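Local coordinates for protein amidase (Bacillus anthracis, PDB 5EWQ) that probably hydrolyses amide bonds as a member of the amidase signature family, at residues A209-A214 against P218-T223; I70-I75 against F161-A166. All blocks are in the same frame, centred on the assembly; numbering follows the deposited sequence.

Contact 1: A209-A214 against P218-T223; sequences ATVVAA and PLAVGT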
loop_
_atom_site.group_PDB
_atom_site.type_symbol
_atom_site.label_atom_id
_atom_site.label_comp_id
_atom_site.label_asym_id
_atom_site.label_seq_id
_atom_site.Cartn_x
_atom_site.Cartn_y
_atom_site.Cartn_z
ATOM N N ALA A 209 -5.334 1.003 -1.163
ATOM C CA ALA A 209 -6.223 0.181 -0.355
ATOM C C ALA A 209 -7.622 0.145 -0.958
ATOM O O ALA A 209 -8.311 -0.871 -0.894
ATOM C CB ALA A 209 -6.278 0.701 1.072
ATOM N N THR A 210 -8.032 1.261 -1.551
ATOM C CA THR A 210 -9.386 1.405 -2.070
ATOM C C THR A 210 -9.605 0.628 -3.365
ATOM O O THR A 210 -10.660 0.024 -3.562
ATOM C CB THR A 210 -9.730 2.886 -2.314
ATOM O OG1 THR A 210 -9.415 3.655 -1.146
ATOM C CG2 THR A 210 -11.206 3.048 -2.642
ATOM N N VAL A 211 -8.606 0.641 -4.243
ATOM C CA VAL A 211 -8.722 -0.004 -5.548
ATOM C C VAL A 211 -8.934 -1.513 -5.435
ATOM O O VAL A 211 -9.574 -2.118 -6.294
ATOM C CB VAL A 211 -7.480 0.265 -6.423
ATOM C CG1 VAL A 211 -7.432 1.726 -6.837
ATOM C CG2 VAL A 211 -6.208 -0.129 -5.689
ATOM N N VAL A 212 -8.402 -2.118 -4.378
ATOM C CA VAL A 212 -8.591 -3.548 -4.161
ATOM C C VAL A 212 -9.817 -3.800 -3.290
ATOM O O VAL A 212 -10.417 -4.871 -3.346
ATOM C CB VAL A 212 -7.352 -4.199 -3.512
ATOM C CG1 VAL A 212 -6.200 -4.257 -4.506
ATOM C CG2 VAL A 212 -6.946 -3.449 -2.254
ATOM N N ALA A 213 -10.193 -2.804 -2.494
ATOM C CA ALA A 213 -11.378 -2.914 -1.651
ATOM C C ALA A 213 -12.647 -2.795 -2.486
ATOM O O ALA A 213 -13.612 -3.527 -2.272
ATOM C CB ALA A 213 -11.357 -1.852 -0.563
ATOM N N ALA A 214 -12.637 -1.872 -3.441
ATOM C CA ALA A 214 -13.800 -1.626 -4.286
ATOM C C ALA A 214 -13.702 -2.384 -5.606
ATOM O O ALA A 214 -14.468 -2.125 -6.536
ATOM C CB ALA A 214 -13.960 -0.137 -4.543
ATOM N N PRO A 218 -7.158 -6.117 -9.041
ATOM C CA PRO A 218 -6.910 -7.325 -8.247
ATOM C C PRO A 218 -5.823 -7.089 -7.208
ATOM O O PRO A 218 -5.945 -7.537 -6.068
ATOM C CB PRO A 218 -6.449 -8.355 -9.289
ATOM C CG PRO A 218 -6.757 -7.750 -10.624
ATOM C CD PRO A 218 -6.691 -6.273 -10.426
ATOM N N LEU A 219 -4.771 -6.387 -7.613
ATOM C CA LEU A 219 -3.626 -6.131 -6.747
ATOM C C LEU A 219 -3.235 -4.659 -6.774
ATOM O O LEU A 219 -3.608 -3.925 -7.689
ATOM C CB LEU A 219 -2.440 -6.998 -7.169
ATOM C CG LEU A 219 -2.711 -8.501 -7.220
ATOM C CD1 LEU A 219 -1.520 -9.240 -7.787
ATOM C CD2 LEU A 219 -3.054 -9.019 -5.838
ATOM N N ALA A 220 -2.477 -4.231 -5.768
ATOM C CA ALA A 220 -2.042 -2.842 -5.684
ATOM C C ALA A 220 -0.712 -2.712 -4.953
ATOM O O ALA A 220 -0.372 -3.541 -4.108
ATOM C CB ALA A 220 -3.102 -1.999 -5.001
ATOM N N VAL A 221 0.033 -1.663 -5.283
ATOM C CA VAL A 221 1.320 -1.400 -4.650
ATOM C C VAL A 221 1.263 -0.132 -3.804
ATOM O O VAL A 221 0.849 0.925 -4.281
ATOM C CB VAL A 221 2.446 -1.260 -5.692
ATOM C CG1 VAL A 221 3.764 -0.924 -5.010
ATOM C CG2 VAL A 221 2.572 -2.536 -6.507
ATOM N N GLY A 222 1.679 -0.246 -2.548
ATOM C CA GLY A 222 1.719 0.897 -1.655
ATOM C C GLY A 222 3.103 1.115 -1.079
ATOM O O GLY A 222 3.971 0.249 -1.181
ATOM N N THR A 223 3.313 2.281 -0.477
ATOM C CA THR A 223 4.581 2.589 0.171
ATOM C C THR A 223 4.347 2.925 1.637
ATOM O O THR A 223 3.281 3.420 2.000
ATOM C CB THR A 223 5.306 3.767 -0.511
ATOM O OG1 THR A 223 4.562 4.975 -0.304
ATOM C CG2 THR A 223 5.459 3.515 -2.003
#
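Val212 spreads its CG1 methyl over the start of strand 219-223, overlapping the backbone between Pro218 and Ala220. Val212 CG1 lies 3.6 Å from Pro218 O. The same Val212 CG1 is 3.8 Å from Leu219 C and 3.9 Å from Ala220 CB, so it meets peptide atoms as much as side chain. Its bearing follows from the first torsion: CG1 is held beside the Val212 backbone N and opposite the carbonyl carbon, with chi1 at -71°. One residue earlier on the helix, Val211 uses its other branch, CG2, which approaches Ala220 CB to 3.7 Å. The small Ala220 side chain, directed at the helix, is thus touched by one methyl from each of two consecutive valines. Pro218 and Leu219 turn their own side chains away from the helix and present mainly main-chain atoms. No hydrogen bond joins the two segments; the buried surface pairs valine methyls with Ala220 CB and with peptide atoms. The helix axis runs nearly antiparallel to the strand, at 170° and 7.6 Å at closest approach, since a short connection reverses the chain. The glycine- and serine-rich sequence characteristic of amidase signature enzymes runs into this helix; Ser205 OG hydrogen-bonds to Thr223 N and Ser208 OG to Val221 O. Strand 219-223 lies inside the large mixed sheet, between parallel strand 118-122 and antiparallel strand 263-267, with helix 206-213 packed against the Ala220 side and helix 270-280 against the side bearing Leu219 and Val221.

Contact 2: I70-I75 against F161-A166; sequences IYLFRI and FVLGKA
Leu163 reaches out from its strand toward helix 64-79 and divides its two methyls between consecutive helix residues. Leu163 CD1 lies 3.8 Å from Leu72 CD2, methyl to methyl, whereas Leu163 CD2 comes to 3.9 Å from Tyr71 CB. With CG anti to the backbone N (chi1 174°), the leucine fork extends from the strand far enough to meet both. The Leu72 and Leu163 side chains pass alongside with opposed headings, overlapping at their ends rather than meeting head-on. The CB of Leu72 starts out roughly along the interface, and its extended chain brings CD2 closer to the strand. Tyr71 begins by pointing at the strand; its CB takes the contact, and Leu163 CD2 approaches the ring obliquely.

Helix 64-79 here packs against one side of the large mixed sheet at the heart of the amidase signature fold, near the sheet's edge, where strand 161-166 runs between strands 88-91 and 118-122. The wide spacing of the backbones, with Leu72 CA and Leu163 CA 8.7 Å apart, is bridged by side chains alone, without a hydrogen bond across the segments. Pro118 touches both Tyr71 and Leu163, and Ile91 lies against Leu72 and Ile75, which extends the apolar layer onto the two flanking strands. Val45 of helix 35-45 also touches Tyr71, and Arg74 forms a salt bridge with Glu42 of that helix.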
loop_
_atom_site.group_PDB
_atom_site.type_symbol
_atom_site.label_atom_id
_atom_site.label_comp_id
_atom_site.label_asym_id
_atom_site.label_seq_id
_atom_site.Cartn_x
_atom_site.Cartn_y
_atom_site.Cartn_z
ATOM N N ILE A 70 -13.642 -4.353 -17.282
ATOM C CA ILE A 70 -14.504 -4.311 -16.106
ATOM C C ILE A 70 -13.994 -3.305 -15.080
ATOM O O ILE A 70 -14.757 -2.485 -14.569
ATOM C CB ILE A 70 -14.617 -5.698 -15.442
ATOM C CG1 ILE A 70 -15.262 -6.697 -16.403
ATOM C CG2 ILE A 70 -15.421 -5.612 -14.153
ATOM C CD1 ILE A 70 -15.351 -8.102 -15.853
ATOM N N TYR A 71 -12.699 -3.368 -14.792
ATOM C CA TYR A 71 -12.081 -2.469 -13.825
ATOM C C TYR A 71 -12.194 -1.010 -14.256
ATOM O O TYR A 71 -12.570 -0.152 -13.460
ATOM C CB TYR A 71 -10.614 -2.847 -13.615
ATOM C CG TYR A 71 -10.435 -4.140 -12.856
ATOM C CD1 TYR A 71 -11.207 -4.420 -11.737
ATOM C CD2 TYR A 71 -9.506 -5.086 -13.263
ATOM C CE1 TYR A 71 -11.052 -5.601 -11.037
ATOM C CE2 TYR A 71 -9.345 -6.271 -12.572
ATOM C CZ TYR A 71 -10.120 -6.523 -11.460
ATOM O OH TYR A 71 -9.966 -7.701 -10.764
ATOM N N LEU A 72 -11.875 -0.740 -15.519
ATOM C CA LEU A 72 -11.986 0.608 -16.066
ATOM C C LEU A 72 -13.425 1.106 -15.996
ATOM O O LEU A 72 -13.673 2.281 -15.724
ATOM C CB LEU A 72 -11.489 0.645 -17.513
ATOM C CG LEU A 72 -10.008 0.345 -17.742
ATOM C CD1 LEU A 72 -9.675 0.403 -19.226
ATOM C CD2 LEU A 72 -9.135 1.309 -16.953
ATOM N N PHE A 73 -14.367 0.202 -16.239
ATOM C CA PHE A 73 -15.785 0.535 -16.181
ATOM C C PHE A 73 -16.212 0.852 -14.752
ATOM O O PHE A 73 -17.009 1.762 -14.520
ATOM C CB PHE A 73 -16.626 -0.610 -16.749
ATOM C CG PHE A 73 -18.106 -0.360 -16.700
ATOM C CD1 PHE A 73 -18.687 0.597 -17.514
ATOM C CD2 PHE A 73 -18.917 -1.091 -15.848
ATOM C CE1 PHE A 73 -20.050 0.826 -17.474
ATOM C CE2 PHE A 73 -20.281 -0.867 -15.803
ATOM C CZ PHE A 73 -20.847 0.093 -16.618
ATOM N N ARG A 74 -15.674 0.100 -13.796
ATOM C CA ARG A 74 -15.994 0.311 -12.389
ATOM C C ARG A 74 -15.386 1.611 -11.871
ATOM O O ARG A 74 -16.011 2.325 -11.089
ATOM C CB ARG A 74 -15.512 -0.871 -11.544
ATOM C CG ARG A 74 -16.286 -2.157 -11.784
ATOM C CD ARG A 74 -15.834 -3.259 -10.841
ATOM N NE ARG A 74 -16.019 -2.883 -9.442
ATOM C CZ ARG A 74 -17.142 -3.078 -8.759
ATOM N NH1 ARG A 74 -18.187 -3.646 -9.345
ATOM N NH2 ARG A 74 -17.221 -2.703 -7.490
ATOM N N ILE A 75 -14.167 1.914 -12.309
ATOM C CA ILE A 75 -13.510 3.162 -11.937
ATOM C C ILE A 75 -14.288 4.352 -12.492
ATOM O O ILE A 75 -14.416 5.389 -11.842
ATOM C CB ILE A 75 -12.050 3.207 -12.443
ATOM C CG1 ILE A 75 -11.219 2.111 -11.775
ATOM C CG2 ILE A 75 -11.421 4.567 -12.172
ATOM C CD1 ILE A 75 -9.802 2.014 -12.296
ATOM N N PHE A 161 0.974 -5.900 -15.712
ATOM C CA PHE A 161 1.060 -4.562 -16.285
ATOM C C PHE A 161 0.369 -3.548 -15.381
ATOM O O PHE A 161 -0.551 -3.891 -14.639
ATOM C CB PHE A 161 0.446 -4.530 -17.688
ATOM C CG PHE A 161 -1.053 -4.645 -17.701
ATOM C CD1 PHE A 161 -1.668 -5.881 -17.601
ATOM C CD2 PHE A 161 -1.848 -3.515 -17.825
ATOM C CE1 PHE A 161 -3.047 -5.989 -17.617
ATOM C CE2 PHE A 161 -3.226 -3.616 -17.841
ATOM C CZ PHE A 161 -3.826 -4.856 -17.737
ATOM N N VAL A 162 0.817 -2.299 -15.447
ATOM C CA VAL A 162 0.249 -1.248 -14.615
ATOM C C VAL A 162 -1.065 -0.726 -15.193
ATOM O O VAL A 162 -1.084 -0.089 -16.246
ATOM C CB VAL A 162 1.227 -0.073 -14.442
ATOM C CG1 VAL A 162 0.631 0.975 -13.515
ATOM C CG2 VAL A 162 2.559 -0.568 -13.905
ATOM N N LEU A 163 -2.160 -1.004 -14.493
ATOM C CA LEU A 163 -3.479 -0.547 -14.912
ATOM C C LEU A 163 -3.611 0.964 -14.750
ATOM O O LEU A 163 -4.163 1.647 -15.613
ATOM C CB LEU A 163 -4.571 -1.257 -14.112
ATOM C CG LEU A 163 -6.007 -0.786 -14.348
ATOM C CD1 LEU A 163 -6.427 -1.030 -15.789
ATOM C CD2 LEU A 163 -6.963 -1.468 -13.381
ATOM N N GLY A 164 -3.097 1.475 -13.636
ATOM C CA GLY A 164 -3.152 2.897 -13.350
ATOM C C GLY A 164 -2.457 3.241 -12.047
ATOM O O GLY A 164 -1.704 2.432 -11.504
ATOM N N LYS A 165 -2.708 4.442 -11.539
ATOM C CA LYS A 165 -2.089 4.872 -10.291
ATOM C C LYS A 165 -3.129 5.288 -9.255
ATOM O O LYS A 165 -4.195 5.801 -9.597
ATOM C CB LYS A 165 -1.103 6.011 -10.552
ATOM C CG LYS A 165 0.105 5.571 -11.363
ATOM C CD LYS A 165 1.129 6.680 -11.520
ATOM C CE LYS A 165 2.361 6.166 -12.249
ATOM N NZ LYS A 165 3.381 7.227 -12.467
ATOM N N ALA A 166 -2.806 5.058 -7.987
ATOM C CA ALA A 166 -3.755 5.261 -6.899
ATOM C C ALA A 166 -3.535 6.580 -6.170
ATOM O O ALA A 166 -2.414 7.083 -6.094
ATOM C CB ALA A 166 -3.674 4.109 -5.920
#

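Both contacts are buried packings of a helix on the same side of one sheet, with strand 118-122 lying between their strands, and neither has hydrogen bonds between its segments. Contact 1 is more central, about 7 Å from its centre to that of the chain against about 16 Å for contact 2, and it joins neighbours in sequence; contact 2 joins segments 86 residues apart. In contact 1 Val212 reaches main-chain atoms while Val211 meets only the Ala220 methyl, whereas contact 2 is purely hydrocarbon, larger side chains spanning the gap. The two touch: Tyr71 packs on Pro218, and Arg74 NH2 makes a probable hydrogen bond of 3.0 Å to Ala214 O, adding a polar tie.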